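Local coordinates for probable sugar kinase (Clostridium perfringens, PDB 3KZH), which probably phosphorylates a carbohydrate substrate as a kinase of the pfkB (ribokinase-like) family, and binds beta-D-glucopyranose in the crystal, at residues Gly120-Thr124 against Asp125-Ser129; Ile208-Ser211 against Asn212-Gly216; Lys270-Ile273 against Glu274-Val277. All blocks are in the same frame, centred on the assembly; numbering follows the deposited sequence.

Contact 1 (Gly120-Thr124 against Asp125-Ser129)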
ATOM      1  N   GLY A 120      -9.262  -3.543  18.359  1.00 49.62           N
ATOM      2  CA  GLY A 120     -10.113  -3.995  19.447  1.00 48.55           C
ATOM      3  C   GLY A 120     -10.959  -5.225  19.162  1.00 47.04           C
ATOM      4  O   GLY A 120     -11.731  -5.643  20.028  1.00 47.87           O
ATOM      5  N   ALA A 121     -10.786  -5.831  17.984  1.00 46.01           N
ATOM      6  CA  ALA A 121     -11.547  -7.022  17.584  1.00 44.81           C
ATOM      7  C   ALA A 121     -10.983  -8.363  18.081  1.00 42.80           C
ATOM      8  O   ALA A 121     -11.494  -9.428  17.722  1.00 41.81           O
ATOM      9  CB  ALA A 121     -11.747  -7.034  16.072  1.00 44.63           C
HETATM   10  N   MSE A 122      -9.948  -8.298  18.925  1.00 41.22           N
HETATM   11  CA  MSE A 122      -9.313  -9.480  19.523  1.00 39.34           C
HETATM   12  C   MSE A 122     -10.223 -10.003  20.642  1.00 40.16           C
HETATM   13  O   MSE A 122     -10.661  -9.244  21.522  1.00 40.66           O
HETATM   14  CB  MSE A 122      -7.923  -9.138  20.096  1.00 37.80           C
HETATM   15  CG  MSE A 122      -7.174 -10.302  20.778  1.00 34.39           C
HETATM   16 SE   MSE A 122      -6.722 -11.688  19.507  1.00 49.79          SE
HETATM   17  CE  MSE A 122      -7.163 -13.142  20.504  1.00 35.29           C
ATOM     18  N   ASN A 123     -10.498 -11.303  20.591  1.00 39.51           N
ATOM     19  CA  ASN A 123     -11.361 -11.959  21.571  1.00 38.78           C
ATOM     20  C   ASN A 123     -10.734 -13.196  22.209  1.00 38.67           C
ATOM     21  O   ASN A 123      -9.776 -13.753  21.683  1.00 36.70           O
ATOM     22  CB  ASN A 123     -12.731 -12.292  20.945  1.00 37.40           C
ATOM     23  CG  ASN A 123     -12.623 -13.105  19.654  1.00 38.92           C
ATOM     24  OD1 ASN A 123     -12.203 -14.265  19.661  1.00 36.91           O
ATOM     25  ND2 ASN A 123     -13.028 -12.499  18.544  1.00 41.02           N
ATOM     26  N   THR A 124     -11.328 -13.645  23.311  1.00 39.05           N
ATOM     27  CA  THR A 124     -10.862 -14.806  24.068  1.00 39.75           C
ATOM     28  C   THR A 124     -10.909 -16.136  23.314  1.00 39.59           C
ATOM     29  O   THR A 124     -10.068 -17.006  23.548  1.00 39.49           O
ATOM     30  CB  THR A 124     -11.625 -14.941  25.396  1.00 41.07           C
ATOM     31  OG1 THR A 124     -13.037 -14.991  25.140  1.00 42.31           O
ATOM     32  CG2 THR A 124     -11.314 -13.753  26.303  1.00 42.42           C
ATOM     33  N   ASP A 125     -11.866 -16.272  22.393  1.00 40.62           N
ATOM     34  CA  ASP A 125     -12.018 -17.487  21.573  1.00 42.53           C
ATOM     35  C   ASP A 125     -10.808 -17.717  20.672  1.00 40.98           C
ATOM     36  O   ASP A 125     -10.365 -18.861  20.493  1.00 39.70           O
ATOM     37  CB  ASP A 125     -13.282 -17.413  20.712  1.00 45.56           C
ATOM     38  CG  ASP A 125     -14.496 -17.991  21.402  1.00 48.94           C
ATOM     39  OD1 ASP A 125     -14.675 -17.764  22.621  1.00 50.33           O
ATOM     40  OD2 ASP A 125     -15.285 -18.675  20.715  1.00 52.92           O
ATOM     41  N   PHE A 126     -10.259 -16.618  20.144  1.00 37.96           N
ATOM     42  CA  PHE A 126      -9.085 -16.677  19.291  1.00 36.45           C
ATOM     43  C   PHE A 126      -7.844 -16.996  20.141  1.00 35.09           C
ATOM     44  O   PHE A 126      -7.015 -17.810  19.706  1.00 33.13           O
ATOM     45  CB  PHE A 126      -8.931 -15.387  18.458  1.00 37.42           C
ATOM     46  CG  PHE A 126      -7.897 -15.489  17.364  1.00 37.90           C
ATOM     47  CD1 PHE A 126      -8.222 -16.100  16.138  1.00 38.77           C
ATOM     48  CD2 PHE A 126      -6.562 -15.086  17.590  1.00 39.11           C
ATOM     49  CE1 PHE A 126      -7.231 -16.317  15.145  1.00 38.07           C
ATOM     50  CE2 PHE A 126      -5.558 -15.295  16.610  1.00 39.16           C
ATOM     51  CZ  PHE A 126      -5.898 -15.920  15.389  1.00 39.20           C
ATOM     52  N   ILE A 127      -7.732 -16.394  21.340  1.00 33.23           N
ATOM     53  CA  ILE A 127      -6.598 -16.668  22.250  1.00 33.15           C
ATOM     54  C   ILE A 127      -6.593 -18.162  22.572  1.00 33.69           C
ATOM     55  O   ILE A 127      -5.559 -18.807  22.442  1.00 32.51           O
ATOM     56  CB  ILE A 127      -6.651 -15.866  23.610  1.00 31.95           C
ATOM     57  CG1 ILE A 127      -6.207 -14.422  23.426  1.00 32.06           C
ATOM     58  CG2 ILE A 127      -5.613 -16.388  24.578  1.00 27.08           C
ATOM     59  CD1 ILE A 127      -6.903 -13.421  24.317  1.00 31.72           C
ATOM     60  N   ASP A 128      -7.772 -18.693  22.915  1.00 34.35           N
ATOM     61  CA  ASP A 128      -7.959 -20.110  23.250  1.00 34.31           C
ATOM     62  C   ASP A 128      -7.573 -21.061  22.121  1.00 33.79           C
ATOM     63  O   ASP A 128      -7.007 -22.121  22.384  1.00 32.53           O
ATOM     64  CB  ASP A 128      -9.410 -20.391  23.658  1.00 36.60           C
ATOM     65  CG  ASP A 128      -9.801 -19.732  24.972  1.00 38.62           C
ATOM     66  OD1 ASP A 128      -8.921 -19.521  25.837  1.00 39.96           O
ATOM     67  OD2 ASP A 128     -11.001 -19.418  25.132  1.00 38.71           O
ATOM     68  N   SER A 129      -7.831 -20.660  20.873  1.00 32.51           N
ATOM     69  CA  SER A 129      -7.509 -21.491  19.711  1.00 33.56           C
ATOM     70  C   SER A 129      -6.013 -21.564  19.467  1.00 33.27           C
ATOM     71  O   SER A 129      -5.506 -22.556  18.944  1.00 33.09           O
ATOM     72  CB  SER A 129      -8.249 -20.999  18.444  1.00 34.45           C
ATOM     73  OG  SER A 129      -7.707 -19.804  17.891  1.00 34.89           O
TER
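Met-122, a selenomethionine, lies across Phe-126 at roughly a right angle and brings its methyl group to the edge of the ring, near the ring plane. CE stands 3.5 Å from Phe-126 CB, while SE is 5.1 Å from the ring centroid and 63° off the ring normal, an oblique Met-aromatic contact. The side chain leaves with CG anti to the backbone N (chi1 179°) and then bends twice, which carries CE against the first turn of the helix, where it also meets CG1 of Ile-127, again nearly perpendicular. Ile-127 continues this apolar patch onto Tyr-152, Leu-153 and Phe-157 of helix 147-157, and Phe-126 reaches Met-89 of strand 89-90.

The polar side of the turn is organised by Asn-123. With chi1 at 54°, its amide folds back over the start of the helix, and OD1 accepts from Phe-126 N at 3.1 Å. Asn-123 O receives two weak bonds, from Phe-126 N and Ile-127 N. One residue on, Thr-124 O accepts from Asp-128 N at 2.9 Å, the first strong i to i+4 bond, while Asp-128 OD1 is bonded to Tyr-152 OH. This is an asparagine N-cap joined to a hydrophobic staple between Met-122 and Ile-127, at the start of helix 124-129.

Contact 2 (Ile208-Ser211 against Asn212-Gly216)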
ATOM      1  N   ILE A 208      17.210   2.275  42.611  1.00 27.70           N
ATOM      2  CA  ILE A 208      17.420   1.012  43.325  1.00 29.54           C
ATOM      3  C   ILE A 208      16.153   0.639  44.110  1.00 30.58           C
ATOM      4  O   ILE A 208      15.750  -0.520  44.100  1.00 30.18           O
ATOM      5  CB  ILE A 208      18.679   1.062  44.265  1.00 29.92           C
ATOM      6  CG1 ILE A 208      19.952   1.252  43.430  1.00 31.05           C
ATOM      7  CG2 ILE A 208      18.824  -0.240  45.078  1.00 28.31           C
ATOM      8  CD1 ILE A 208      21.210   1.593  44.238  1.00 31.87           C
ATOM      9  N   LYS A 209      15.483   1.642  44.686  1.00 32.03           N
ATOM     10  CA  LYS A 209      14.251   1.452  45.474  1.00 32.28           C
ATOM     11  C   LYS A 209      13.070   1.020  44.592  1.00 29.81           C
ATOM     12  O   LYS A 209      12.317   0.112  44.956  1.00 28.69           O
ATOM     13  CB  LYS A 209      13.915   2.744  46.235  1.00 34.77           C
ATOM     14  CG  LYS A 209      12.779   2.648  47.248  1.00 39.44           C
ATOM     15  CD  LYS A 209      12.337   4.036  47.720  1.00 43.32           C
ATOM     16  CE  LYS A 209      11.046   3.947  48.543  1.00 45.88           C
ATOM     17  NZ  LYS A 209      10.422   5.280  48.791  1.00 46.73           N
ATOM     18  N   ALA A 210      12.949   1.653  43.424  1.00 28.80           N
ATOM     19  CA  ALA A 210      11.892   1.370  42.441  1.00 28.10           C
ATOM     20  C   ALA A 210      12.019  -0.039  41.892  1.00 27.18           C
ATOM     21  O   ALA A 210      11.067  -0.828  41.935  1.00 22.17           O
ATOM     22  CB  ALA A 210      11.955   2.366  41.315  1.00 26.98           C
ATOM     23  N   SER A 211      13.232  -0.363  41.449  1.00 26.17           N
ATOM     24  CA  SER A 211      13.527  -1.673  40.906  1.00 27.56           C
ATOM     25  C   SER A 211      13.413  -2.786  41.951  1.00 28.20           C
ATOM     26  O   SER A 211      12.891  -3.854  41.628  1.00 26.48           O
ATOM     27  CB  SER A 211      14.871  -1.677  40.186  1.00 26.35           C
ATOM     28  OG  SER A 211      15.946  -1.339  41.031  1.00 26.68           O
ATOM     29  N   ASN A 212      13.807  -2.504  43.205  1.00 28.95           N
ATOM     30  CA  ASN A 212      13.699  -3.471  44.313  1.00 29.70           C
ATOM     31  C   ASN A 212      12.241  -3.763  44.663  1.00 28.09           C
ATOM     32  O   ASN A 212      11.897  -4.886  45.026  1.00 28.48           O
ATOM     33  CB  ASN A 212      14.431  -2.982  45.568  1.00 32.38           C
ATOM     34  CG  ASN A 212      15.914  -3.340  45.573  1.00 35.25           C
ATOM     35  OD1 ASN A 212      16.354  -4.299  44.920  1.00 33.47           O
ATOM     36  ND2 ASN A 212      16.692  -2.574  46.334  1.00 35.75           N
ATOM     37  N   TYR A 213      11.395  -2.745  44.516  1.00 28.55           N
ATOM     38  CA  TYR A 213       9.959  -2.839  44.761  1.00 29.66           C
ATOM     39  C   TYR A 213       9.312  -3.722  43.678  1.00 29.80           C
ATOM     40  O   TYR A 213       8.454  -4.556  43.988  1.00 29.11           O
ATOM     41  CB  TYR A 213       9.349  -1.422  44.790  1.00 31.67           C
ATOM     42  CG  TYR A 213       7.840  -1.354  44.672  1.00 35.12           C
ATOM     43  CD1 TYR A 213       7.005  -1.777  45.730  1.00 35.93           C
ATOM     44  CD2 TYR A 213       7.235  -0.915  43.473  1.00 34.88           C
ATOM     45  CE1 TYR A 213       5.590  -1.767  45.589  1.00 39.91           C
ATOM     46  CE2 TYR A 213       5.826  -0.904  43.323  1.00 38.13           C
ATOM     47  CZ  TYR A 213       5.015  -1.330  44.382  1.00 38.92           C
ATOM     48  OH  TYR A 213       3.652  -1.332  44.228  1.00 40.40           O
ATOM     49  N   PHE A 214       9.736  -3.539  42.423  1.00 29.89           N
ATOM     50  CA  PHE A 214       9.224  -4.324  41.297  1.00 29.46           C
ATOM     51  C   PHE A 214       9.592  -5.794  41.450  1.00 29.34           C
ATOM     52  O   PHE A 214       8.764  -6.665  41.192  1.00 27.12           O
ATOM     53  CB  PHE A 214       9.742  -3.791  39.957  1.00 29.92           C
ATOM     54  CG  PHE A 214       9.232  -2.416  39.587  1.00 28.80           C
ATOM     55  CD1 PHE A 214       7.878  -2.070  39.752  1.00 27.14           C
ATOM     56  CD2 PHE A 214      10.119  -1.463  39.043  1.00 28.06           C
ATOM     57  CE1 PHE A 214       7.406  -0.783  39.378  1.00 25.98           C
ATOM     58  CE2 PHE A 214       9.668  -0.170  38.665  1.00 28.10           C
ATOM     59  CZ  PHE A 214       8.303   0.169  38.834  1.00 26.76           C
ATOM     60  N   LEU A 215      10.803  -6.053  41.953  1.00 30.13           N
ATOM     61  CA  LEU A 215      11.289  -7.416  42.201  1.00 31.87           C
ATOM     62  C   LEU A 215      10.509  -8.065  43.348  1.00 31.51           C
ATOM     63  O   LEU A 215      10.379  -9.292  43.400  1.00 31.63           O
ATOM     64  CB  LEU A 215      12.783  -7.416  42.547  1.00 33.28           C
ATOM     65  CG  LEU A 215      13.814  -6.879  41.550  1.00 34.17           C
ATOM     66  CD1 LEU A 215      15.130  -6.692  42.266  1.00 32.41           C
ATOM     67  CD2 LEU A 215      13.961  -7.772  40.337  1.00 34.94           C
ATOM     68  N   GLY A 216       9.979  -7.213  44.237  1.00 31.79           N
ATOM     69  CA  GLY A 216       9.192  -7.643  45.386  1.00 30.71           C
ATOM     70  C   GLY A 216       7.812  -8.115  44.974  1.00 30.64           C
ATOM     71  O   GLY A 216       7.283  -9.077  45.542  1.00 32.48           O
TER
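Ala-210 O is gripped by two backbone donors within helix 204-217: it accepts from Phe-214 N at 3.1 Å and weakly from Tyr-213 N. The same oxygen lies against one face of the Phe-214 ring, 3.1 Å from Phe-214 CD2, so it serves the backbone while contacting the ring. Having CG beside its backbone N (chi1 -67°) turns that ring back along the helix. The methyl of Ala-210 lies 4.3 Å from Phe-214 CE2, a looser apolar approach. Tyr-213 turns differently: Ala-210 O sits at its ring edge, near the ring plane.

Asn-212 uses a different surface. Its backbone N donates to Ile-208 O at 2.9 Å, the shortest backbone bond in this part of the helix, and its side chain folds back beside the same oxygen. ND2 is close to Ile-208 O but badly angled for a hydrogen bond; instead it rests 3.4 Å from Ile-208 CG2, the two side chains running side by side and pointing the same way. OD1 has a weak bond to Asn-234 ND2 of strand 231-234.

Ser-211 OG bonds to Leu-207 O and Asn-234 ND2, which satisfies a buried hydroxyl. Phe-214 packs on Val-222 of strand 221-225 and on Leu-196 and Ala-197 of helix 190-197. The successive i to i+4 bonds and the split between a buried and an exposed side are those of an amphipathic helix packed on the central sheet of a ribokinase-like fold.

Contact 3 (Lys270-Ile273 against Glu274-Val277)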
ATOM      1  N   LYS A 270      20.950 -16.768  26.127  1.00 33.28           N
ATOM      2  CA  LYS A 270      21.364 -16.937  27.542  1.00 35.54           C
ATOM      3  C   LYS A 270      22.575 -16.108  28.011  1.00 33.64           C
ATOM      4  O   LYS A 270      23.363 -16.556  28.845  1.00 34.70           O
ATOM      5  CB  LYS A 270      21.589 -18.425  27.888  1.00 38.84           C
ATOM      6  CG  LYS A 270      20.347 -19.302  27.867  1.00 44.44           C
ATOM      7  CD  LYS A 270      20.260 -20.085  26.563  1.00 49.99           C
ATOM      8  CE  LYS A 270      19.036 -20.989  26.517  1.00 51.90           C
ATOM      9  NZ  LYS A 270      19.100 -22.080  27.524  1.00 54.72           N
HETATM   10  N   MSE A 271      22.692 -14.891  27.484  1.00 30.62           N
HETATM   11  CA  MSE A 271      23.785 -13.963  27.792  1.00 29.65           C
HETATM   12  C   MSE A 271      23.680 -13.317  29.180  1.00 27.98           C
HETATM   13  O   MSE A 271      22.582 -13.216  29.723  1.00 24.84           O
HETATM   14  CB  MSE A 271      23.808 -12.824  26.748  1.00 31.23           C
HETATM   15  CG  MSE A 271      24.403 -13.167  25.367  1.00 34.46           C
HETATM   16 SE   MSE A 271      23.769 -11.967  23.961  1.00 51.51          SE
HETATM   17  CE  MSE A 271      24.409 -10.305  24.637  1.00 27.83           C
ATOM     18  N   PRO A 272      24.831 -12.951  29.812  1.00 27.97           N
ATOM     19  CA  PRO A 272      24.779 -12.298  31.133  1.00 27.14           C
ATOM     20  C   PRO A 272      24.139 -10.907  30.982  1.00 24.97           C
ATOM     21  O   PRO A 272      24.225 -10.305  29.904  1.00 24.50           O
ATOM     22  CB  PRO A 272      26.254 -12.225  31.551  1.00 27.12           C
ATOM     23  CG  PRO A 272      27.010 -12.371  30.283  1.00 29.50           C
ATOM     24  CD  PRO A 272      26.217 -13.367  29.516  1.00 27.94           C
ATOM     25  N   ILE A 273      23.490 -10.422  32.043  1.00 23.65           N
ATOM     26  CA  ILE A 273      22.768  -9.144  32.021  1.00 23.53           C
ATOM     27  C   ILE A 273      23.508  -7.892  31.516  1.00 22.12           C
ATOM     28  O   ILE A 273      22.924  -7.104  30.778  1.00 18.08           O
ATOM     29  CB  ILE A 273      21.988  -8.890  33.363  1.00 24.79           C
ATOM     30  CG1 ILE A 273      20.921  -7.806  33.171  1.00 24.26           C
ATOM     31  CG2 ILE A 273      22.939  -8.527  34.488  1.00 22.12           C
ATOM     32  CD1 ILE A 273      19.757  -7.878  34.117  1.00 27.05           C
ATOM     33  N   GLU A 274      24.800  -7.774  31.819  1.00 23.42           N
ATOM     34  CA  GLU A 274      25.607  -6.630  31.377  1.00 28.49           C
ATOM     35  C   GLU A 274      25.741  -6.603  29.851  1.00 28.70           C
ATOM     36  O   GLU A 274      25.665  -5.533  29.234  1.00 26.52           O
ATOM     37  CB  GLU A 274      26.994  -6.657  32.037  1.00 33.55           C
ATOM     38  CG  GLU A 274      26.961  -6.520  33.562  1.00 41.98           C
ATOM     39  CD  GLU A 274      28.297  -6.829  34.219  1.00 46.67           C
ATOM     40  OE1 GLU A 274      28.616  -8.026  34.398  1.00 51.14           O
ATOM     41  OE2 GLU A 274      29.026  -5.877  34.566  1.00 48.46           O
ATOM     42  N   ASP A 275      25.843  -7.794  29.252  1.00 26.87           N
ATOM     43  CA  ASP A 275      25.960  -7.934  27.804  1.00 27.28           C
ATOM     44  C   ASP A 275      24.620  -7.775  27.071  1.00 24.68           C
ATOM     45  O   ASP A 275      24.605  -7.330  25.923  1.00 23.22           O
ATOM     46  CB  ASP A 275      26.667  -9.252  27.433  1.00 29.02           C
ATOM     47  CG  ASP A 275      28.140  -9.277  27.850  1.00 30.76           C
ATOM     48  OD1 ASP A 275      28.881  -8.315  27.550  1.00 31.81           O
ATOM     49  OD2 ASP A 275      28.558 -10.267  28.489  1.00 32.32           O
ATOM     50  N   ILE A 276      23.511  -8.133  27.730  1.00 23.86           N
ATOM     51  CA  ILE A 276      22.149  -7.992  27.167  1.00 22.76           C
ATOM     52  C   ILE A 276      21.835  -6.493  27.069  1.00 20.86           C
ATOM     53  O   ILE A 276      21.340  -6.019  26.041  1.00 19.40           O
ATOM     54  CB  ILE A 276      21.056  -8.663  28.070  1.00 23.92           C
ATOM     55  CG1 ILE A 276      21.274 -10.172  28.161  1.00 24.41           C
ATOM     56  CG2 ILE A 276      19.645  -8.369  27.543  1.00 23.68           C
ATOM     57  CD1 ILE A 276      20.316 -10.890  29.114  1.00 23.48           C
ATOM     58  N   VAL A 277      22.186  -5.771  28.135  1.00 19.61           N
ATOM     59  CA  VAL A 277      22.001  -4.324  28.260  1.00 19.55           C
ATOM     60  C   VAL A 277      22.795  -3.579  27.179  1.00 19.54           C
ATOM     61  O   VAL A 277      22.257  -2.680  26.543  1.00 15.95           O
ATOM     62  CB  VAL A 277      22.390  -3.861  29.711  1.00 18.08           C
ATOM     63  CG1 VAL A 277      22.305  -2.389  29.880  1.00 16.09           C
ATOM     64  CG2 VAL A 277      21.446  -4.459  30.699  1.00 14.48           C
TER
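Chi1 of -77° sets Met-271 CG beside its backbone N, and a bend at chi3 (61°) turns the selenomethionine methyl onto the helix. CE comes 3.7 Å from Asp-275 CB and also borders the carbonyl of that residue. At the root of the same side chain, Met-271 CB packs at 3.9 Å against CG1 of Ile-276, whose CD1 lies 3.3 Å from Met-271 O. Pro-272 and Asp-275 cross at a slant, with the ring CG facing OD2.

Pro-272 occupies the N-cap position, and its carbonyl oxygen accepts from Ile-276 N at 3.2 Å and weakly from Asp-275 N. Ile-273 O receives Val-277 N at 3.1 Å, and the two side chains approach obliquely, Ile-273 CG1 lying 4.2 Å from Val-277 CG2. Both lie on Phe-223 of strand 221-225 and Tyr-233 of strand 231-234, while Ile-276 meets Leu-263 and Tyr-267 of helix 255-268.

Lys-270 closes the Schellman motif that ends the preceding helix, so one short link finishes one helix and starts another. Across this link the polar bonds are all made by backbone atoms, and the side chains contribute mainly apolar contacts; the carboxylate of Asp-275, near the helix N-terminus, would probably be favoured by the helix dipole.

Each contact is local and has a buried side (Met-122 and Ile-127; Ala-210, Ser-211 and Phe-214; Ile-273, Ile-276 and Val-277) and an exposed one (Asn-123 and Asp-125; Lys-209 and Asn-212; Pro-272). Contacts 1 and 3 start helices and bring in a selenomethionine methyl, but contact 1 adds a side-chain amide cap to the backbone bonds, whereas all the bonds across contact 3 are backbone ones. Contact 2 lies within a helix. Contacts 2 and 3 both pack on strands 221-225 and 231-234, and the side chains of Phe-214 and Val-277 each lie about 12 Å from the bound glucose. Contact 1, its centre about 33 Å and 34 Å from those of contacts 2 and 3, joins helix 147-157 and strand 89-90.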